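Long-range contacts in ricin B-like lectin (Macrolepiota procera, PDB 4IZX), which binds carbohydrates through a ricin B-type beta-trefoil lectin domain, and is held here in complex with lactose: residues E84-R89 and V101-Y106; N95-F100 and W135-P140. One frame throughout, in Å; residues are numbered along the deposited sequence.

The two contacts lie on the same hairpin of the beta-trefoil, made of strands 86-89 and 97-100, and their centres are about 13 Å apart. Contact 1 closes the outgoing end, where the chain turns away after F100. Contact 2 ties the start of strand 97-100 to the last strand, 135-138. They meet inside the hairpin: H86 O lies 2.8 Å from F100 N, and W88 O lies 2.9 Å from R98 N, both probable hydrogen bonds. I87, R89 and F97 line the pocket that holds benzamidine, probably a crystallisation additive. The galactose site is elsewhere: the W135 side chain is about 14 Å from the bound galactose and about 9 Å from that of D22, which binds it.

Contact 1. Residues E84-R89 and V101-Y106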
ATOM      1  N   GLU A  84      -5.022  -0.046 -10.909  1.00  8.23           N
ATOM      2  CA  GLU A  84      -3.948   0.916 -11.158  1.00  8.09           C
ATOM      3  C   GLU A  84      -3.823   1.962 -10.066  1.00  7.76           C
ATOM      4  O   GLU A  84      -4.815   2.570  -9.631  1.00  8.97           O
ATOM      5  CB  GLU A  84      -4.113   1.585 -12.519  1.00  9.03           C
ATOM      6  CG  GLU A  84      -3.716   0.681 -13.686  1.00 10.66           C
ATOM      7  CD  GLU A  84      -3.796   1.364 -15.038  1.00 11.99           C
ATOM      8  OE1 GLU A  84      -3.027   1.029 -15.940  1.00 13.30           O
ATOM      9  OE2 GLU A  84      -4.686   2.218 -15.222  1.00 14.70           O
ATOM     10  N   TRP A  85      -2.570   2.222  -9.724  1.00  7.20           N
ATOM     11  CA  TRP A  85      -2.163   3.228  -8.751  1.00  6.88           C
ATOM     12  C   TRP A  85      -1.155   4.179  -9.381  1.00  6.84           C
ATOM     13  O   TRP A  85      -0.348   3.788 -10.205  1.00  7.68           O
ATOM     14  CB  TRP A  85      -1.474   2.560  -7.541  1.00  6.97           C
ATOM     15  CG  TRP A  85      -2.347   1.624  -6.793  1.00  6.73           C
ATOM     16  CD1 TRP A  85      -2.373   0.274  -6.886  1.00  7.27           C
ATOM     17  CD2 TRP A  85      -3.307   1.971  -5.782  1.00  6.22           C
ATOM     18  NE1 TRP A  85      -3.284  -0.249  -5.977  1.00  7.58           N
ATOM     19  CE2 TRP A  85      -3.861   0.776  -5.290  1.00  7.18           C
ATOM     20  CE3 TRP A  85      -3.767   3.182  -5.246  1.00  7.25           C
ATOM     21  CZ2 TRP A  85      -4.822   0.762  -4.270  1.00  7.75           C
ATOM     22  CZ3 TRP A  85      -4.713   3.159  -4.254  1.00  7.63           C
ATOM     23  CH2 TRP A  85      -5.229   1.955  -3.778  1.00  8.70           C
ATOM     24  N   HIS A  86      -1.159   5.431  -8.921  1.00  6.68           N
ATOM     25  CA  HIS A  86      -0.058   6.345  -9.176  1.00  7.45           C
ATOM     26  C   HIS A  86       0.842   6.343  -7.935  1.00  6.81           C
ATOM     27  O   HIS A  86       0.363   6.392  -6.816  1.00  8.96           O
ATOM     28  CB  HIS A  86      -0.538   7.769  -9.437  1.00  8.36           C
ATOM     29  CG  HIS A  86      -1.150   7.964 -10.799  1.00  9.62           C
ATOM     30  ND1 HIS A  86      -1.709   9.164 -11.201  1.00 11.95           N
ATOM     31  CD2 HIS A  86      -1.228   7.126 -11.862  1.00 10.25           C
ATOM     32  CE1 HIS A  86      -2.092   9.049 -12.457  1.00 13.20           C
ATOM     33  NE2 HIS A  86      -1.815   7.830 -12.880  1.00 12.25           N
ATOM     34  N   ILE A  87       2.151   6.274  -8.154  1.00  6.96           N
ATOM     35  CA  ILE A  87       3.111   6.214  -7.073  1.00  6.87           C
ATOM     36  C   ILE A  87       4.118   7.329  -7.275  1.00  6.82           C
ATOM     37  O   ILE A  87       4.708   7.431  -8.336  1.00  7.36           O
ATOM     38  CB  ILE A  87       3.803   4.842  -7.004  1.00  7.64           C
ATOM     39  CG1 ILE A  87       2.758   3.733  -6.824  1.00  8.53           C
ATOM     40  CG2 ILE A  87       4.834   4.844  -5.892  1.00  8.49           C
ATOM     41  CD1 ILE A  87       3.326   2.352  -6.715  1.00 10.08           C
ATOM     42  N   TRP A  88       4.279   8.178  -6.264  1.00  6.90           N
ATOM     43  CA  TRP A  88       5.158   9.325  -6.366  1.00  7.74           C
ATOM     44  C   TRP A  88       6.019   9.418  -5.145  1.00  7.76           C
ATOM     45  O   TRP A  88       5.596   9.063  -4.047  1.00  8.31           O
ATOM     46  CB  TRP A  88       4.391  10.649  -6.495  1.00  8.20           C
ATOM     47  CG  TRP A  88       3.433  10.658  -7.646  1.00  8.50           C
ATOM     48  CD1 TRP A  88       2.073  10.815  -7.576  1.00  9.76           C
ATOM     49  CD2 TRP A  88       3.750  10.486  -9.033  1.00  8.48           C
ATOM     50  NE1 TRP A  88       1.531  10.709  -8.826  1.00  9.50           N
ATOM     51  CE2 TRP A  88       2.533  10.522  -9.743  1.00  9.25           C
ATOM     52  CE3 TRP A  88       4.949  10.310  -9.746  1.00  8.92           C
ATOM     53  CZ2 TRP A  88       2.486  10.327 -11.143  1.00 10.67           C
ATOM     54  CZ3 TRP A  88       4.889  10.124 -11.118  1.00  9.94           C
ATOM     55  CH2 TRP A  88       3.665  10.145 -11.798  1.00 10.55           C
ATOM     56  N   ARG A  89       7.215   9.966  -5.301  1.00  8.58           N
ATOM     57  CA  ARG A  89       8.011  10.310  -4.117  1.00  8.80           C
ATOM     58  C   ARG A  89       7.276  11.351  -3.278  1.00  9.73           C
ATOM     59  O   ARG A  89       6.641  12.270  -3.805  1.00 10.67           O
ATOM     60  CB  ARG A  89       9.352  10.882  -4.524  1.00 10.56           C
ATOM     61  CG  ARG A  89      10.221   9.901  -5.245  1.00 10.94           C
ATOM     62  CD  ARG A  89      10.909   8.941  -4.348  1.00 13.44           C
ATOM     63  NE  ARG A  89      11.788   8.060  -5.101  1.00 12.76           N
ATOM     64  CZ  ARG A  89      12.611   7.169  -4.565  1.00 14.51           C
ATOM     65  NH1 ARG A  89      12.750   7.044  -3.248  1.00 16.31           N
ATOM     66  NH2 ARG A  89      13.259   6.322  -5.369  1.00 15.58           N
ATOM     67  N   VAL A 101      -4.851   6.832  -5.659  1.00  7.22           N
ATOM     68  CA  VAL A 101      -5.801   6.468  -6.726  1.00  7.97           C
ATOM     69  C   VAL A 101      -5.553   7.467  -7.866  1.00  8.92           C
ATOM     70  O   VAL A 101      -5.531   8.688  -7.638  1.00  9.20           O
ATOM     71  CB  VAL A 101      -7.271   6.515  -6.267  1.00  8.64           C
ATOM     72  CG1 VAL A 101      -8.220   6.186  -7.413  1.00 10.24           C
ATOM     73  CG2 VAL A 101      -7.494   5.569  -5.075  1.00  9.20           C
ATOM     74  N   PRO A 102      -5.373   6.963  -9.094  1.00  8.46           N
ATOM     75  CA  PRO A 102      -4.979   7.858 -10.174  1.00 10.09           C
ATOM     76  C   PRO A 102      -5.890   9.022 -10.353  1.00 11.14           C
ATOM     77  O   PRO A 102      -7.120   8.863 -10.331  1.00 12.39           O
ATOM     78  CB  PRO A 102      -5.003   6.952 -11.400  1.00 10.81           C
ATOM     79  CG  PRO A 102      -4.604   5.623 -10.847  1.00 10.97           C
ATOM     80  CD  PRO A 102      -5.347   5.554  -9.541  1.00  9.26           C
ATOM     81  N   PHE A 103      -5.273  10.206 -10.487  1.00 14.04           N
ATOM     82  CA  PHE A 103      -5.970  11.457 -10.809  1.00 18.28           C
ATOM     83  C   PHE A 103      -6.902  11.914  -9.697  1.00 17.03           C
ATOM     84  O   PHE A 103      -7.782  12.730  -9.901  1.00 21.58           O
ATOM     85  CB  PHE A 103      -6.709  11.318 -12.126  1.00 22.25           C
ATOM     86  CG  PHE A 103      -5.819  10.881 -13.273  1.00 22.29           C
ATOM     87  CD1 PHE A 103      -4.781  11.685 -13.722  1.00 26.82           C
ATOM     88  CD2 PHE A 103      -5.996   9.658 -13.844  1.00 27.26           C
ATOM     89  CE1 PHE A 103      -3.952  11.270 -14.757  1.00 27.04           C
ATOM     90  CE2 PHE A 103      -5.216   9.250 -14.897  1.00 26.74           C
ATOM     91  CZ  PHE A 103      -4.179  10.040 -15.342  1.00 27.18           C
ATOM     92  N   THR A 104      -6.631  11.453  -8.480  1.00 13.37           N
ATOM     93  CA  THR A 104      -7.333  11.919  -7.302  1.00 12.79           C
ATOM     94  C   THR A 104      -6.305  12.405  -6.290  1.00 11.34           C
ATOM     95  O   THR A 104      -5.094  12.128  -6.404  1.00 13.20           O
ATOM     96  CB  THR A 104      -8.161  10.818  -6.621  1.00 11.87           C
ATOM     97  OG1 THR A 104      -7.324   9.958  -5.842  1.00 10.33           O
ATOM     98  CG2 THR A 104      -8.963  10.002  -7.650  1.00 14.25           C
ATOM     99  N   ASN A 105      -6.821  13.016  -5.221  1.00 11.73           N
ATOM    100  CA  ASN A 105      -6.011  13.403  -4.087  1.00 12.83           C
ATOM    101  C   ASN A 105      -6.103  12.392  -2.942  1.00  9.07           C
ATOM    102  O   ASN A 105      -5.699  12.711  -1.824  1.00 10.08           O
ATOM    103  CB  ASN A 105      -6.475  14.770  -3.581  1.00 19.05           C
ATOM    104  CG  ASN A 105      -6.108  15.884  -4.521  1.00 26.74           C
ATOM    105  OD1 ASN A 105      -4.952  16.010  -4.938  1.00 39.41           O
ATOM    106  ND2 ASN A 105      -7.068  16.740  -4.812  1.00 39.95           N
ATOM    107  N   TYR A 106      -6.607  11.184  -3.205  1.00  8.52           N
ATOM    108  CA  TYR A 106      -6.689  10.138  -2.186  1.00  7.97           C
ATOM    109  C   TYR A 106      -5.507   9.228  -2.253  1.00  8.12           C
ATOM    110  O   TYR A 106      -5.174   8.652  -3.296  1.00  9.00           O
ATOM    111  CB  TYR A 106      -7.965   9.313  -2.389  1.00  9.42           C
ATOM    112  CG  TYR A 106      -9.235  10.099  -2.162  1.00  9.39           C
ATOM    113  CD1 TYR A 106      -9.590  10.507  -0.888  1.00 10.78           C
ATOM    114  CD2 TYR A 106     -10.054  10.387  -3.212  1.00 12.31           C
ATOM    115  CE1 TYR A 106     -10.701  11.278  -0.673  1.00 12.61           C
ATOM    116  CE2 TYR A 106     -11.206  11.107  -3.013  1.00 15.90           C
ATOM    117  CZ  TYR A 106     -11.498  11.566  -1.747  1.00 15.91           C
ATOM    118  OH  TYR A 106     -12.656  12.273  -1.562  1.00 30.28           O
TER
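H86 and P102 bury the most surface here, with E84, W85, V101 and F103 around them. The contact packs the loop between strands 97-100 and 106-110 of the beta-trefoil against strand 86-89, away from the sugar site. The H86 side chain leaves its backbone toward 101-106, with CG anti to the carbonyl carbon (chi1 -75°). This lays one face of the imidazole against the proline. P102 CB sits over the ring centre, 3.7 Å from the H86 centroid and almost on the ring normal, a CH-pi contact. F103 takes the edge of the same ring. H86 CE1 points into the middle of the F103 face, and the planes stand at 77°. This is a T-shaped pair, with CE1 of H86 3.7 Å from CZ of F103. The imidazole is held by the proline on a face and by the phenyl at its edge.

P102 CG and CD lean on the backbone of E84. P102 CD comes within 3.0 Å of E84 O, a tight approach of a ring carbon to a carbonyl oxygen. W85 CB points away from 101-106, but the indole swings back so that CZ3 meets V101 CG2 obliquely at 3.8 Å.

The 101-106 loop is held in shape from within. V101 to T104 is a type II beta turn, and V101 O accepts from both T104 N and T104 OG1. The hydroxyl approaches from above the carbonyl plane. T104 OG1 in turn accepts from Y106 N, forming an ST turn.

Strand 86-89 pairs antiparallel with strand 97-100, and the loop follows on F100. W85 NE1 is hydrogen-bonded to L64 O, and its side chain also packs on I99. V101 reaches L124 of strand 120-126, and the loop then runs into strand 106-110.

Contact 2. Residues N95-F100 and W135-P140; sequences NAFRIF and WTIDRP
Strands 97-100 and 135-138 of the beta-trefoil meet at a single antiparallel bridge, the hydrogen-bonded pair F97 and W135. F97 N gives its hydrogen to W135 O at 2.8 Å. W135 N gives its own to F97 O at 2.9 Å. Both donors lie in the plane of the carbonyl they bind, but the hydrogen bonds are bent, with N-H...O angles of 146° and 133°. Toward N95 and I137 the strands diverge.

One water bridges the backbones, donating to N95 O and accepting from I137 N. A second accepts from I99 N and, weakly, from W135 NE1, whose other partner, L108 O, is also weakly bound.

The F97 and I137 side chains make the main apolar contact. F97 CG and I137 CG1 are both anti to the carbonyl carbon of their own residue. The isoleucine crosses the phenyl at about a right angle. Its CD1 lies over one face, offset toward the rim, 3.6 Å from F97 CD2. I137 CD1 lies 3.9 Å from the F97 ring centroid, a CH-pi contact. W135 O lies at the edge of the same phenyl, in its plane.

In the trefoil this bridge joins the hairpin 86-89/97-100 to the closing strand of the chain, which pairs on its other side with strand 9-14 through T136 and T13. The W135 indole turns an edge to F97 O, with CD1 3.6 Å from that oxygen. It packs on I12, N14 and L110. T136 sets CG2 near N95 O, at 3.9 Å. F97 also touches I87 and R89, and its side chain comes within about 4 Å of the bound benzamidine.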
ATOM      1  N   ASN A  95      12.973   9.887   0.357  1.00 12.50           N
ATOM      2  CA  ASN A  95      13.198   8.464   0.534  1.00 14.95           C
ATOM      3  C   ASN A  95      11.900   7.646   0.540  1.00 11.15           C
ATOM      4  O   ASN A  95      11.944   6.436   0.626  1.00 13.82           O
ATOM      5  CB  ASN A  95      13.922   8.238   1.867  1.00 20.28           C
ATOM      6  CG  ASN A  95      15.116   9.120   2.031  1.00 33.81           C
ATOM      7  OD1 ASN A  95      15.161  10.074   2.853  1.00 35.88           O
ATOM      8  ND2 ASN A  95      16.113   8.819   1.241  1.00 46.05           N
ATOM      9  N   ALA A  96      10.788   8.326   0.617  1.00  9.49           N
ATOM     10  CA  ALA A  96       9.510   7.700   0.798  1.00  8.33           C
ATOM     11  C   ALA A  96       8.562   8.028  -0.337  1.00  6.74           C
ATOM     12  O   ALA A  96       8.827   8.913  -1.144  1.00  8.15           O
ATOM     13  CB  ALA A  96       8.911   8.109   2.148  1.00  9.60           C
ATOM     14  N   PHE A  97       7.441   7.346  -0.361  1.00  6.08           N
ATOM     15  CA  PHE A  97       6.463   7.385  -1.411  1.00  6.27           C
ATOM     16  C   PHE A  97       5.054   7.587  -0.865  1.00  6.21           C
ATOM     17  O   PHE A  97       4.734   7.233   0.275  1.00  6.94           O
ATOM     18  CB  PHE A  97       6.456   6.032  -2.179  1.00  7.25           C
ATOM     19  CG  PHE A  97       7.741   5.745  -2.898  1.00  7.02           C
ATOM     20  CD1 PHE A  97       7.929   6.139  -4.201  1.00  8.48           C
ATOM     21  CD2 PHE A  97       8.756   5.051  -2.284  1.00  8.47           C
ATOM     22  CE1 PHE A  97       9.049   5.781  -4.901  1.00 11.24           C
ATOM     23  CE2 PHE A  97       9.899   4.732  -2.963  1.00 11.32           C
ATOM     24  CZ  PHE A  97      10.037   5.086  -4.275  1.00 12.63           C
ATOM     25  N   ARG A  98       4.203   8.095  -1.746  1.00  6.49           N
ATOM     26  CA  ARG A  98       2.771   8.097  -1.589  1.00  6.38           C
ATOM     27  C   ARG A  98       2.148   7.316  -2.734  1.00  6.35           C
ATOM     28  O   ARG A  98       2.649   7.326  -3.863  1.00  7.64           O
ATOM     29  CB  ARG A  98       2.224   9.533  -1.570  1.00  7.30           C
ATOM     30  CG  ARG A  98       2.669  10.274  -0.315  1.00  7.43           C
ATOM     31  CD  ARG A  98       2.323  11.740  -0.381  1.00  8.78           C
ATOM     32  NE  ARG A  98       2.720  12.428   0.829  1.00  8.25           N
ATOM     33  CZ  ARG A  98       1.974  12.574   1.905  1.00  7.51           C
ATOM     34  NH1 ARG A  98       0.732  12.149   1.909  1.00  7.86           N
ATOM     35  NH2 ARG A  98       2.469  13.176   2.978  1.00  8.51           N
ATOM     36  N   ILE A  99       1.026   6.654  -2.451  1.00  6.32           N
ATOM     37  CA  ILE A  99       0.363   5.763  -3.390  1.00  6.08           C
ATOM     38  C   ILE A  99      -1.066   6.272  -3.527  1.00  6.15           C
ATOM     39  O   ILE A  99      -1.827   6.266  -2.544  1.00  6.27           O
ATOM     40  CB  ILE A  99       0.439   4.312  -2.907  1.00  6.61           C
ATOM     41  CG1 ILE A  99       1.912   3.856  -2.731  1.00  7.25           C
ATOM     42  CG2 ILE A  99      -0.301   3.390  -3.871  1.00  7.29           C
ATOM     43  CD1 ILE A  99       2.078   2.490  -2.089  1.00  9.95           C
ATOM     44  N   PHE A 100      -1.381   6.796  -4.691  1.00  6.67           N
ATOM     45  CA  PHE A 100      -2.635   7.520  -4.976  1.00  6.66           C
ATOM     46  C   PHE A 100      -3.536   6.704  -5.875  1.00  6.58           C
ATOM     47  O   PHE A 100      -3.121   6.109  -6.851  1.00  7.12           O
ATOM     48  CB  PHE A 100      -2.353   8.830  -5.707  1.00  6.95           C
ATOM     49  CG  PHE A 100      -1.766   9.924  -4.870  1.00  6.75           C
ATOM     50  CD1 PHE A 100      -0.414  10.035  -4.686  1.00  7.88           C
ATOM     51  CD2 PHE A 100      -2.592  10.893  -4.340  1.00  8.22           C
ATOM     52  CE1 PHE A 100       0.110  11.091  -3.961  1.00  9.47           C
ATOM     53  CE2 PHE A 100      -2.090  11.920  -3.585  1.00  9.81           C
ATOM     54  CZ  PHE A 100      -0.744  12.048  -3.431  1.00 10.43           C
ATOM     55  N   TRP A 135       5.457   5.976   2.836  1.00  6.29           N
ATOM     56  CA  TRP A 135       5.808   4.561   2.815  1.00  5.97           C
ATOM     57  C   TRP A 135       7.164   4.403   2.161  1.00  6.52           C
ATOM     58  O   TRP A 135       7.447   5.018   1.141  1.00  8.05           O
ATOM     59  CB  TRP A 135       4.777   3.757   1.989  1.00  6.76           C
ATOM     60  CG  TRP A 135       3.329   3.985   2.377  1.00  6.49           C
ATOM     61  CD1 TRP A 135       2.538   4.985   1.952  1.00  7.65           C
ATOM     62  CD2 TRP A 135       2.569   3.228   3.300  1.00  6.19           C
ATOM     63  NE1 TRP A 135       1.311   4.899   2.550  1.00  7.41           N
ATOM     64  CE2 TRP A 135       1.301   3.809   3.362  1.00  6.62           C
ATOM     65  CE3 TRP A 135       2.810   2.060   4.035  1.00  6.71           C
ATOM     66  CZ2 TRP A 135       0.269   3.266   4.125  1.00  7.82           C
ATOM     67  CZ3 TRP A 135       1.787   1.545   4.818  1.00  7.10           C
ATOM     68  CH2 TRP A 135       0.536   2.128   4.833  1.00  7.15           C
ATOM     69  N   THR A 136       7.988   3.497   2.695  1.00  6.62           N
ATOM     70  CA  THR A 136       9.187   3.061   1.969  1.00  7.50           C
ATOM     71  C   THR A 136       8.874   1.810   1.172  1.00  7.83           C
ATOM     72  O   THR A 136       8.006   1.044   1.543  1.00  9.40           O
ATOM     73  CB  THR A 136      10.383   2.854   2.884  1.00  9.65           C
ATOM     74  OG1 THR A 136      10.046   1.876   3.848  1.00 11.80           O
ATOM     75  CG2 THR A 136      10.766   4.144   3.533  1.00 11.54           C
ATOM     76  N   ILE A 137       9.544   1.636   0.051  1.00  7.98           N
ATOM     77  CA  ILE A 137       9.359   0.478  -0.835  1.00  9.43           C
ATOM     78  C   ILE A 137      10.750  -0.140  -1.025  1.00 10.09           C
ATOM     79  O   ILE A 137      11.623   0.504  -1.615  1.00 13.30           O
ATOM     80  CB  ILE A 137       8.725   0.883  -2.190  1.00  9.19           C
ATOM     81  CG1 ILE A 137       7.365   1.562  -1.977  1.00  9.67           C
ATOM     82  CG2 ILE A 137       8.611  -0.319  -3.095  1.00 10.97           C
ATOM     83  CD1 ILE A 137       6.771   2.161  -3.235  1.00 10.50           C
ATOM     84  N   ASP A 138      10.984  -1.353  -0.529  1.00  9.60           N
ATOM     85  CA  ASP A 138      12.321  -1.936  -0.647  1.00 12.04           C
ATOM     86  C   ASP A 138      12.239  -3.449  -0.602  1.00  9.32           C
ATOM     87  O   ASP A 138      11.146  -4.021  -0.611  1.00  8.43           O
ATOM     88  CB  ASP A 138      13.302  -1.311   0.310  1.00 15.31           C
ATOM     89  CG  ASP A 138      12.838  -1.386   1.681  1.00 18.93           C
ATOM     90  OD1 ASP A 138      11.994  -2.240   1.976  1.00 13.68           O
ATOM     91  OD2 ASP A 138      13.238  -0.488   2.440  1.00 30.32           O
ATOM     92  N   ARG A 139      13.381  -4.092  -0.799  1.00 10.87           N
ATOM     93  CA  ARG A 139      13.351  -5.511  -1.104  1.00 10.96           C
ATOM     94  C   ARG A 139      12.943  -6.317   0.125  1.00 10.40           C
ATOM     95  O   ARG A 139      13.208  -5.921   1.252  1.00 12.14           O
ATOM     96  CB  ARG A 139      14.680  -6.016  -1.618  1.00 13.27           C
ATOM     97  CG  ARG A 139      15.080  -5.473  -2.966  1.00 13.88           C
ATOM     98  CD  ARG A 139      16.171  -6.361  -3.544  1.00 21.52           C
ATOM     99  NE  ARG A 139      16.535  -6.052  -4.924  1.00 24.16           N
ATOM    100  CZ  ARG A 139      17.511  -5.232  -5.260  1.00 26.28           C
ATOM    101  NH1 ARG A 139      18.318  -4.701  -4.320  1.00 30.47           N
ATOM    102  NH2 ARG A 139      17.760  -5.055  -6.562  1.00 25.01           N
ATOM    103  N   PRO A 140      12.273  -7.452  -0.096  1.00 10.95           N
ATOM    104  CA  PRO A 140      11.814  -8.288   1.029  1.00 10.73           C
ATOM    105  C   PRO A 140      12.922  -8.958   1.817  1.00 11.07           C
ATOM    106  O   PRO A 140      14.018  -9.169   1.269  1.00 12.33           O
ATOM    107  CB  PRO A 140      10.946  -9.349   0.353  1.00 12.93           C
ATOM    108  CG  PRO A 140      10.625  -8.834  -0.987  1.00 15.06           C
ATOM    109  CD  PRO A 140      11.796  -7.984  -1.381  1.00 11.95           C
ATOM    110  OXT PRO A 140      12.639  -9.372   2.947  1.00 14.03           O
TER
HETATM  111  O   HOH W   1      11.733   3.732  -0.143  1.00 13.55           O
HETATM  112  O   HOH W   2       0.203   7.174   0.423  1.00  7.10           O